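Local coordinates for OLD nuclease (Thermus scotoductus, PDB 6P74), which degrades linear or supercoiled double-stranded DNA from 5' to 3' as a metal-dependent exonuclease and also hydrolyses ATP in a DNA-stimulated manner, at residues M1-E14 with I62-F76. Residues are numbered along the deposited sequence; the frame is centred on the assembly and turned at random.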
ATOM      1  N   MET A   1      11.729  -7.236 -24.110  1.00 75.49           N
ATOM      2  CA  MET A   1      11.629  -6.099 -23.207  1.00 77.03           C
ATOM      3  C   MET A   1      10.315  -5.344 -23.353  1.00 75.90           C
ATOM      4  O   MET A   1       9.694  -5.351 -24.425  1.00 75.34           O
ATOM      5  CB  MET A   1      12.786  -5.133 -23.434  1.00 73.33           C
ATOM      6  CG  MET A   1      12.781  -4.499 -24.781  1.00 76.27           C
ATOM      7  SD  MET A   1      13.690  -2.961 -24.635  1.00 93.60           S
ATOM      8  CE  MET A   1      14.187  -2.779 -26.346  1.00 99.88           C
ATOM      9  N   LEU A   2       9.897  -4.695 -22.267  1.00 65.23           N
ATOM     10  CA  LEU A   2       8.725  -3.841 -22.328  1.00 67.93           C
ATOM     11  C   LEU A   2       9.018  -2.629 -23.206  1.00 70.32           C
ATOM     12  O   LEU A   2      10.133  -2.107 -23.219  1.00 68.81           O
ATOM     13  CB  LEU A   2       8.296  -3.422 -20.922  1.00 63.08           C
ATOM     14  CG  LEU A   2       8.206  -4.665 -20.015  1.00 68.21           C
ATOM     15  CD1 LEU A   2       7.753  -4.316 -18.625  1.00 68.60           C
ATOM     16  CD2 LEU A   2       7.296  -5.753 -20.615  1.00 71.65           C
ATOM     17  N   LYS A   3       8.016  -2.217 -23.982  1.00 66.93           N
ATOM     18  CA  LYS A   3       8.169  -1.171 -24.972  1.00 64.14           C
ATOM     19  C   LYS A   3       7.297   0.040 -24.712  1.00 67.46           C
ATOM     20  O   LYS A   3       7.620   1.132 -25.187  1.00 67.89           O
ATOM     21  CB  LYS A   3       7.839  -1.720 -26.368  1.00 71.01           C
ATOM     22  CG  LYS A   3       8.968  -2.499 -27.015  1.00 75.21           C
ATOM     23  CD  LYS A   3      10.147  -1.564 -27.301  1.00 80.65           C
ATOM     24  CE  LYS A   3      11.196  -2.249 -28.147  1.00 93.94           C
ATOM     25  NZ  LYS A   3      12.244  -1.279 -28.553  1.00 98.75           N
ATOM     26  N   ARG A   4       6.212  -0.114 -23.969  1.00 69.90           N
ATOM     27  CA  ARG A   4       5.262   0.976 -23.886  1.00 66.48           C
ATOM     28  C   ARG A   4       4.297   0.601 -22.783  1.00 67.88           C
ATOM     29  O   ARG A   4       4.076  -0.589 -22.534  1.00 62.59           O
ATOM     30  CB  ARG A   4       4.612   1.216 -25.250  1.00 69.65           C
ATOM     31  CG  ARG A   4       3.484   2.197 -25.266  1.00 68.94           C
ATOM     32  CD  ARG A   4       2.997   2.358 -26.690  1.00 73.63           C
ATOM     33  NE  ARG A   4       1.803   3.199 -26.786  1.00 81.47           N
ATOM     34  CZ  ARG A   4       0.979   3.214 -27.832  1.00 90.19           C
ATOM     35  NH1 ARG A   4       1.213   2.428 -28.878  1.00 93.53           N
ATOM     36  NH2 ARG A   4      -0.085   4.007 -27.832  1.00 89.77           N
ATOM     37  N   LEU A   5       3.767   1.617 -22.102  1.00 70.39           N
ATOM     38  CA  LEU A   5       2.791   1.437 -21.038  1.00 70.53           C
ATOM     39  C   LEU A   5       1.675   2.446 -21.267  1.00 71.64           C
ATOM     40  O   LEU A   5       1.948   3.629 -21.490  1.00 75.07           O
ATOM     41  CB  LEU A   5       3.383   1.622 -19.641  1.00 64.02           C
ATOM     42  CG  LEU A   5       2.365   1.717 -18.500  1.00 64.68           C
ATOM     43  CD1 LEU A   5       1.780   0.360 -18.218  1.00 68.63           C
ATOM     44  CD2 LEU A   5       3.020   2.267 -17.267  1.00 63.83           C
ATOM     45  N   GLN A   6       0.426   1.989 -21.209  1.00 71.28           N
ATOM     46  CA  GLN A   6      -0.726   2.884 -21.242  1.00 68.93           C
ATOM     47  C   GLN A   6      -1.571   2.637 -20.007  1.00 68.85           C
ATOM     48  O   GLN A   6      -1.850   1.485 -19.662  1.00 67.28           O
ATOM     49  CB  GLN A   6      -1.563   2.698 -22.500  1.00 61.31           C
ATOM     50  CG  GLN A   6      -0.866   3.177 -23.748  1.00 68.00           C
ATOM     51  CD  GLN A   6      -1.439   2.569 -25.020  1.00 81.54           C
ATOM     52  OE1 GLN A   6      -1.399   1.347 -25.225  1.00 83.09           O
ATOM     53  NE2 GLN A   6      -1.975   3.422 -25.885  1.00 81.17           N
ATOM     54  N   VAL A   7      -1.955   3.713 -19.326  1.00 68.65           N
ATOM     55  CA  VAL A   7      -2.748   3.603 -18.115  1.00 75.63           C
ATOM     56  C   VAL A   7      -3.893   4.596 -18.195  1.00 81.00           C
ATOM     57  O   VAL A   7      -3.681   5.776 -18.488  1.00 80.95           O
ATOM     58  CB  VAL A   7      -1.897   3.848 -16.857  1.00 71.56           C
ATOM     59  CG1 VAL A   7      -2.726   3.644 -15.614  1.00 73.81           C
ATOM     60  CG2 VAL A   7      -0.709   2.914 -16.846  1.00 68.00           C
ATOM     61  N   LYS A   8      -5.106   4.118 -17.944  1.00 79.92           N
ATOM     62  CA  LYS A   8      -6.285   4.970 -17.957  1.00 83.09           C
ATOM     63  C   LYS A   8      -7.083   4.702 -16.695  1.00 83.68           C
ATOM     64  O   LYS A   8      -7.509   3.566 -16.457  1.00 83.09           O
ATOM     65  CB  LYS A   8      -7.150   4.716 -19.199  1.00 85.62           C
ATOM     66  CG  LYS A   8      -6.442   4.956 -20.519  1.00 87.96           C
ATOM     67  CD  LYS A   8      -7.428   4.916 -21.685  1.00 93.67           C
ATOM     68  CE  LYS A   8      -6.781   5.419 -22.977  1.00 96.97           C
ATOM     69  NZ  LYS A   8      -7.755   6.078 -23.905  1.00104.90           N
ATOM     70  N   ASN A   9      -7.269   5.740 -15.883  1.00 82.75           N
ATOM     71  CA  ASN A   9      -8.210   5.724 -14.771  1.00 86.70           C
ATOM     72  C   ASN A   9      -7.719   4.917 -13.571  1.00 89.49           C
ATOM     73  O   ASN A   9      -8.531   4.490 -12.731  1.00 93.94           O
ATOM     74  CB  ASN A   9      -9.580   5.211 -15.237  1.00 86.32           C
ATOM     75  CG  ASN A   9     -10.231   6.142 -16.245  1.00 88.18           C
ATOM     76  OD1 ASN A   9     -10.208   7.361 -16.079  1.00 94.20           O
ATOM     77  ND2 ASN A   9     -10.808   5.576 -17.296  1.00 83.35           N
ATOM     78  N   PHE A  10      -6.406   4.711 -13.440  1.00 82.88           N
ATOM     79  CA  PHE A  10      -5.848   3.914 -12.352  1.00 82.86           C
ATOM     80  C   PHE A  10      -5.217   4.847 -11.312  1.00 87.22           C
ATOM     81  O   PHE A  10      -4.172   5.457 -11.565  1.00 83.70           O
ATOM     82  CB  PHE A  10      -4.841   2.901 -12.893  1.00 74.87           C
ATOM     83  CG  PHE A  10      -4.170   2.099 -11.824  1.00 82.38           C
ATOM     84  CD1 PHE A  10      -4.916   1.277 -10.987  1.00 83.38           C
ATOM     85  CD2 PHE A  10      -2.796   2.180 -11.637  1.00 84.21           C
ATOM     86  CE1 PHE A  10      -4.309   0.548  -9.989  1.00 79.60           C
ATOM     87  CE2 PHE A  10      -2.179   1.447 -10.645  1.00 83.25           C
ATOM     88  CZ  PHE A  10      -2.936   0.628  -9.820  1.00 82.07           C
ATOM     89  N   ARG A  11      -5.847   4.942 -10.137  1.00 92.55           N
ATOM     90  CA  ARG A  11      -5.416   5.847  -9.072  1.00 97.18           C
ATOM     91  C   ARG A  11      -5.272   7.273  -9.598  1.00 91.97           C
ATOM     92  O   ARG A  11      -6.243   7.847 -10.105  1.00 91.89           O
ATOM     93  CB  ARG A  11      -4.122   5.332  -8.433  1.00 93.87           C
ATOM     94  CG  ARG A  11      -4.372   4.101  -7.566  1.00 98.97           C
ATOM     95  CD  ARG A  11      -3.102   3.354  -7.190  1.00100.72           C
ATOM     96  NE  ARG A  11      -3.391   1.976  -6.775  1.00101.25           N
ATOM     97  CZ  ARG A  11      -2.504   1.152  -6.218  1.00105.75           C
ATOM     98  NH1 ARG A  11      -1.259   1.561  -5.989  1.00111.96           N
ATOM     99  NH2 ARG A  11      -2.862  -0.082  -5.879  1.00102.81           N
ATOM    100  N   CYS A  12      -4.082   7.859  -9.493  1.00 88.84           N
ATOM    101  CA  CYS A  12      -3.901   9.229  -9.958  1.00 94.65           C
ATOM    102  C   CYS A  12      -3.664   9.331 -11.462  1.00 93.42           C
ATOM    103  O   CYS A  12      -3.629  10.453 -11.983  1.00 95.33           O
ATOM    104  CB  CYS A  12      -2.751   9.903  -9.194  1.00104.99           C
ATOM    105  SG  CYS A  12      -1.147   9.058  -9.264  1.00106.20           S
ATOM    106  N   LEU A  13      -3.531   8.206 -12.175  1.00 90.07           N
ATOM    107  CA  LEU A  13      -3.170   8.211 -13.596  1.00 84.02           C
ATOM    108  C   LEU A  13      -4.446   8.206 -14.426  1.00 87.89           C
ATOM    109  O   LEU A  13      -4.991   7.152 -14.765  1.00 92.10           O
ATOM    110  CB  LEU A  13      -2.282   7.017 -13.936  1.00 83.73           C
ATOM    111  CG  LEU A  13      -1.007   6.850 -13.104  1.00 83.18           C
ATOM    112  CD1 LEU A  13      -0.205   5.644 -13.565  1.00 76.19           C
ATOM    113  CD2 LEU A  13      -0.165   8.113 -13.170  1.00 79.11           C
ATOM    114  N   GLU A  14      -4.920   9.400 -14.785  1.00 90.77           N
ATOM    115  CA  GLU A  14      -6.136   9.487 -15.586  1.00 91.18           C
ATOM    116  C   GLU A  14      -5.905   8.940 -16.986  1.00 94.38           C
ATOM    117  O   GLU A  14      -6.686   8.110 -17.475  1.00 93.69           O
ATOM    118  CB  GLU A  14      -6.634  10.924 -15.648  1.00 93.38           C
ATOM    119  CG  GLU A  14      -7.772  11.125 -16.630  1.00100.71           C
ATOM    120  CD  GLU A  14      -8.622  12.341 -16.312  1.00112.68           C
ATOM    121  OE1 GLU A  14      -9.863  12.225 -16.402  1.00119.31           O
ATOM    122  OE2 GLU A  14      -8.061  13.409 -15.971  1.00118.10           O
ATOM    123  N   ILE A  62      -9.790   6.216 -10.361  1.00 95.40           N
ATOM    124  CA  ILE A  62      -9.707   7.670 -10.250  1.00 98.97           C
ATOM    125  C   ILE A  62     -10.879   8.188  -9.432  1.00101.94           C
ATOM    126  O   ILE A  62     -12.026   7.785  -9.643  1.00101.54           O
ATOM    127  CB  ILE A  62      -9.711   8.339 -11.633  1.00101.66           C
ATOM    128  CG1 ILE A  62      -9.479   9.824 -11.520  1.00111.33           C
ATOM    129  CG2 ILE A  62     -11.047   8.140 -12.308  1.00104.28           C
ATOM    130  CD1 ILE A  62      -9.168  10.446 -12.857  1.00120.25           C
ATOM    131  N   ASN A  63     -10.597   9.109  -8.509  1.00109.80           N
ATOM    132  CA  ASN A  63     -11.627   9.751  -7.677  1.00117.75           C
ATOM    133  C   ASN A  63     -12.515   8.729  -6.957  1.00121.90           C
ATOM    134  O   ASN A  63     -13.620   9.069  -6.505  1.00116.50           O
ATOM    135  CB  ASN A  63     -12.509  10.703  -8.499  1.00117.03           C
ATOM    136  CG  ASN A  63     -11.722  11.514  -9.510  1.00117.09           C
ATOM    137  OD1 ASN A  63     -10.690  12.105  -9.189  1.00117.32           O
ATOM    138  ND2 ASN A  63     -12.211  11.542 -10.749  1.00116.32           N
ATOM    139  N   PHE A  64     -12.043   7.484  -6.828  1.00124.97           N
ATOM    140  CA  PHE A  64     -12.870   6.376  -6.342  1.00134.68           C
ATOM    141  C   PHE A  64     -14.160   6.273  -7.160  1.00132.43           C
ATOM    142  O   PHE A  64     -15.234   5.975  -6.633  1.00138.97           O
ATOM    143  CB  PHE A  64     -13.191   6.515  -4.841  1.00143.76           C
ATOM    144  CG  PHE A  64     -11.999   6.322  -3.904  1.00145.12           C
ATOM    145  CD1 PHE A  64     -10.695   6.246  -4.382  1.00139.38           C
ATOM    146  CD2 PHE A  64     -12.205   6.214  -2.526  1.00148.68           C
ATOM    147  CE1 PHE A  64      -9.621   6.073  -3.503  1.00137.76           C
ATOM    148  CE2 PHE A  64     -11.139   6.040  -1.648  1.00145.36           C
ATOM    149  CZ  PHE A  64      -9.846   5.970  -2.136  1.00141.15           C
ATOM    150  N   ASP A  65     -14.052   6.521  -8.468  1.00123.33           N
ATOM    151  CA  ASP A  65     -15.214   6.683  -9.341  1.00127.42           C
ATOM    152  C   ASP A  65     -16.000   5.387  -9.548  1.00131.38           C
ATOM    153  O   ASP A  65     -17.135   5.262  -9.072  1.00141.20           O
ATOM    154  CB  ASP A  65     -14.773   7.244 -10.695  1.00122.02           C
ATOM    155  CG  ASP A  65     -15.879   7.996 -11.403  1.00120.55           C
ATOM    156  OD1 ASP A  65     -16.980   7.435 -11.546  1.00118.84           O
ATOM    157  OD2 ASP A  65     -15.648   9.156 -11.806  1.00121.31           O
ATOM    158  N   THR A  66     -15.415   4.430 -10.268  1.00117.10           N
ATOM    159  CA  THR A  66     -15.944   3.113 -10.632  1.00114.85           C
ATOM    160  C   THR A  66     -16.986   3.172 -11.755  1.00111.78           C
ATOM    161  O   THR A  66     -17.355   2.121 -12.274  1.00110.16           O
ATOM    162  CB  THR A  66     -16.538   2.314  -9.447  1.00110.92           C
ATOM    163  OG1 THR A  66     -17.866   2.769  -9.130  1.00108.34           O
ATOM    164  CG2 THR A  66     -15.630   2.383  -8.224  1.00111.57           C
ATOM    165  N   THR A  67     -17.480   4.346 -12.142  1.00110.44           N
ATOM    166  CA  THR A  67     -18.164   4.464 -13.422  1.00105.88           C
ATOM    167  C   THR A  67     -17.185   4.559 -14.575  1.00102.60           C
ATOM    168  O   THR A  67     -17.616   4.595 -15.732  1.00106.61           O
ATOM    169  CB  THR A  67     -19.080   5.683 -13.451  1.00108.51           C
ATOM    170  OG1 THR A  67     -20.082   5.552 -12.431  1.00115.44           O
ATOM    171  CG2 THR A  67     -19.729   5.832 -14.821  1.00105.59           C
ATOM    172  N   ARG A  68     -15.893   4.623 -14.279  1.00124.17           N
ATOM    173  CA  ARG A  68     -14.840   4.593 -15.276  1.00121.56           C
ATOM    174  C   ARG A  68     -14.111   3.262 -15.201  1.00117.03           C
ATOM    175  O   ARG A  68     -14.003   2.653 -14.134  1.00125.03           O
ATOM    176  CB  ARG A  68     -13.847   5.731 -15.058  1.00121.75           C
ATOM    177  CG  ARG A  68     -14.455   7.101 -15.096  1.00128.73           C
ATOM    178  CD  ARG A  68     -13.389   8.113 -14.803  1.00130.69           C
ATOM    179  NE  ARG A  68     -13.879   9.475 -14.911  1.00136.13           N
ATOM    180  CZ  ARG A  68     -13.093  10.537 -14.841  1.00136.97           C
ATOM    181  NH1 ARG A  68     -11.790  10.367 -14.668  1.00130.23           N
ATOM    182  NH2 ARG A  68     -13.602  11.760 -14.948  1.00144.40           N
ATOM    183  N   ALA A  69     -13.599   2.816 -16.333  1.00105.62           N
ATOM    184  CA  ALA A  69     -12.897   1.546 -16.401  1.00 96.73           C
ATOM    185  C   ALA A  69     -11.399   1.778 -16.250  1.00 90.17           C
ATOM    186  O   ALA A  69     -10.817   2.598 -16.966  1.00 84.16           O
ATOM    187  CB  ALA A  69     -13.193   0.830 -17.719  1.00 88.15           C
ATOM    188  N   ILE A  70     -10.787   1.059 -15.314  1.00 84.58           N
ATOM    189  CA  ILE A  70      -9.334   0.992 -15.255  1.00 89.88           C
ATOM    190  C   ILE A  70      -8.815   0.198 -16.450  1.00 90.06           C
ATOM    191  O   ILE A  70      -9.329  -0.883 -16.770  1.00 94.33           O
ATOM    192  CB  ILE A  70      -8.891   0.362 -13.928  1.00 88.23           C
ATOM    193  CG1 ILE A  70      -9.280   1.280 -12.763  1.00 88.71           C
ATOM    194  CG2 ILE A  70      -7.398   0.068 -13.953  1.00 83.74           C
ATOM    195  CD1 ILE A  70      -9.203   0.620 -11.382  1.00 83.77           C
ATOM    196  N   GLU A  71      -7.785   0.727 -17.112  1.00 86.54           N
ATOM    197  CA  GLU A  71      -7.186   0.092 -18.286  1.00 87.07           C
ATOM    198  C   GLU A  71      -5.670   0.221 -18.208  1.00 79.43           C
ATOM    199  O   GLU A  71      -5.147   1.336 -18.239  1.00 81.15           O
ATOM    200  CB  GLU A  71      -7.685   0.747 -19.574  1.00 94.07           C
ATOM    201  CG  GLU A  71      -8.707  -0.011 -20.357  1.00106.49           C
ATOM    202  CD  GLU A  71      -8.947   0.637 -21.709  1.00118.26           C
ATOM    203  OE1 GLU A  71      -9.889   1.452 -21.833  1.00122.80           O
ATOM    204  OE2 GLU A  71      -8.168   0.352 -22.641  1.00121.41           O
ATOM    205  N   ILE A  72      -4.960  -0.901 -18.144  1.00 71.77           N
ATOM    206  CA  ILE A  72      -3.505  -0.892 -18.208  1.00 72.39           C
ATOM    207  C   ILE A  72      -3.065  -1.773 -19.372  1.00 73.60           C
ATOM    208  O   ILE A  72      -3.358  -2.974 -19.396  1.00 74.89           O
ATOM    209  CB  ILE A  72      -2.871  -1.360 -16.894  1.00 72.31           C
ATOM    210  CG1 ILE A  72      -3.387  -0.510 -15.739  1.00 73.89           C
ATOM    211  CG2 ILE A  72      -1.380  -1.241 -16.991  1.00 72.20           C
ATOM    212  CD1 ILE A  72      -3.195  -1.137 -14.393  1.00 76.43           C
ATOM    213  N   THR A  73      -2.346  -1.181 -20.323  1.00 70.38           N
ATOM    214  CA  THR A  73      -1.857  -1.894 -21.498  1.00 78.14           C
ATOM    215  C   THR A  73      -0.332  -1.892 -21.484  1.00 76.04           C
ATOM    216  O   THR A  73       0.286  -0.823 -21.443  1.00 71.62           O
ATOM    217  CB  THR A  73      -2.387  -1.247 -22.786  1.00 77.99           C
ATOM    218  OG1 THR A  73      -3.818  -1.208 -22.761  1.00 77.97           O
ATOM    219  CG2 THR A  73      -1.932  -2.029 -24.003  1.00 66.95           C
ATOM    220  N   VAL A  74       0.279  -3.074 -21.525  1.00 72.49           N
ATOM    221  CA  VAL A  74       1.733  -3.186 -21.594  1.00 73.09           C
ATOM    222  C   VAL A  74       2.115  -3.806 -22.931  1.00 73.09           C
ATOM    223  O   VAL A  74       1.644  -4.894 -23.274  1.00 79.15           O
ATOM    224  CB  VAL A  74       2.301  -4.010 -20.435  1.00 73.36           C
ATOM    225  CG1 VAL A  74       3.801  -3.878 -20.417  1.00 75.31           C
ATOM    226  CG2 VAL A  74       1.708  -3.547 -19.128  1.00 75.66           C
ATOM    227  N   HIS A  75       2.966  -3.116 -23.682  1.00 73.74           N
ATOM    228  CA  HIS A  75       3.463  -3.588 -24.966  1.00 74.12           C
ATOM    229  C   HIS A  75       4.880  -4.123 -24.820  1.00 77.86           C
ATOM    230  O   HIS A  75       5.674  -3.622 -24.020  1.00 78.30           O
ATOM    231  CB  HIS A  75       3.470  -2.472 -26.008  1.00 70.47           C
ATOM    232  CG  HIS A  75       2.148  -1.803 -26.200  1.00 79.13           C
ATOM    233  ND1 HIS A  75       1.443  -1.878 -27.383  1.00 81.50           N
ATOM    234  CD2 HIS A  75       1.417  -1.019 -25.372  1.00 79.95           C
ATOM    235  CE1 HIS A  75       0.333  -1.169 -27.275  1.00 81.96           C
ATOM    236  NE2 HIS A  75       0.292  -0.639 -26.065  1.00 81.08           N
ATOM    237  N   PHE A  76       5.204  -5.139 -25.615  1.00 76.21           N
ATOM    238  CA  PHE A  76       6.525  -5.732 -25.511  1.00 74.28           C
ATOM    239  C   PHE A  76       6.991  -6.240 -26.869  1.00 73.57           C
ATOM    240  O   PHE A  76       6.243  -6.278 -27.845  1.00 72.95           O
ATOM    241  CB  PHE A  76       6.536  -6.850 -24.475  1.00 70.57           C
ATOM    242  CG  PHE A  76       5.500  -7.898 -24.727  1.00 76.66           C
ATOM    243  CD1 PHE A  76       5.682  -8.844 -25.720  1.00 76.38           C
ATOM    244  CD2 PHE A  76       4.340  -7.935 -23.979  1.00 74.50           C
ATOM    245  CE1 PHE A  76       4.730  -9.803 -25.959  1.00 73.88           C
ATOM    246  CE2 PHE A  76       3.391  -8.886 -24.210  1.00 67.60           C
ATOM    247  CZ  PHE A  76       3.588  -9.826 -25.203  1.00 74.81           C
TER
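Gln6 OE1 receives the imidazole N-H of His75 at 2.7 Å from NE2, nearly straight at 163°. The oxygen lies close to the ring plane, whereas His75 NE2 stands above the Gln6 amide plane, off the lone-pair direction. Thr73, whose branched CB suits a strand, sets its methyl CG2 beside the same oxygen. Across the imidazole face runs the extended chain of Arg4, its CG anti to the backbone N (chi1 172°), which lays CD over the ring as a CH-pi contact, 4.1 Å from the centroid. Its guanidinium lies nearly parallel to the imidazole (8°), with His75 NE2 over one face near the rim, and its NH2 forms a salt bridge with Asp17 on strand 13-19: the aliphatic shaft covers the ring while the charged end pairs with a carboxylate.

Strands 2-8 and 70-76 pair antiparallel, with Gln6 and Thr73 exchanging two backbone bonds. A classic beta bulge places Lys3 and Arg4 opposite His75, whose carbonyl O accepts from Lys3 N at 2.7 Å. The reverse face is apolar: Leu5 CD1 reaches Ile72 CG2 at 3.7 Å and also meets Val74, and Leu5 packs on Ile37 of helix 34-45, whose first turn carries Lys34 and Thr35 of the inferred ATP-binding P-loop.

Where the strand pairing ends, Asn9 takes a positive phi that suits asparagine, within a G1 bulge facing Leu13, and its ND2 donates to Ala69 O at 3.0 Å. The carboxylate of Glu14 makes a weakly directed salt bridge with Arg68, OE1 to NH1 3.2 Å, and a second with Arg333.

The sheet thus turns an oily side to helix 34-45 and has a polar side on which a protonated imidazole would probably be disfavoured beside the guanidinium, though Asp17 would offset some charge.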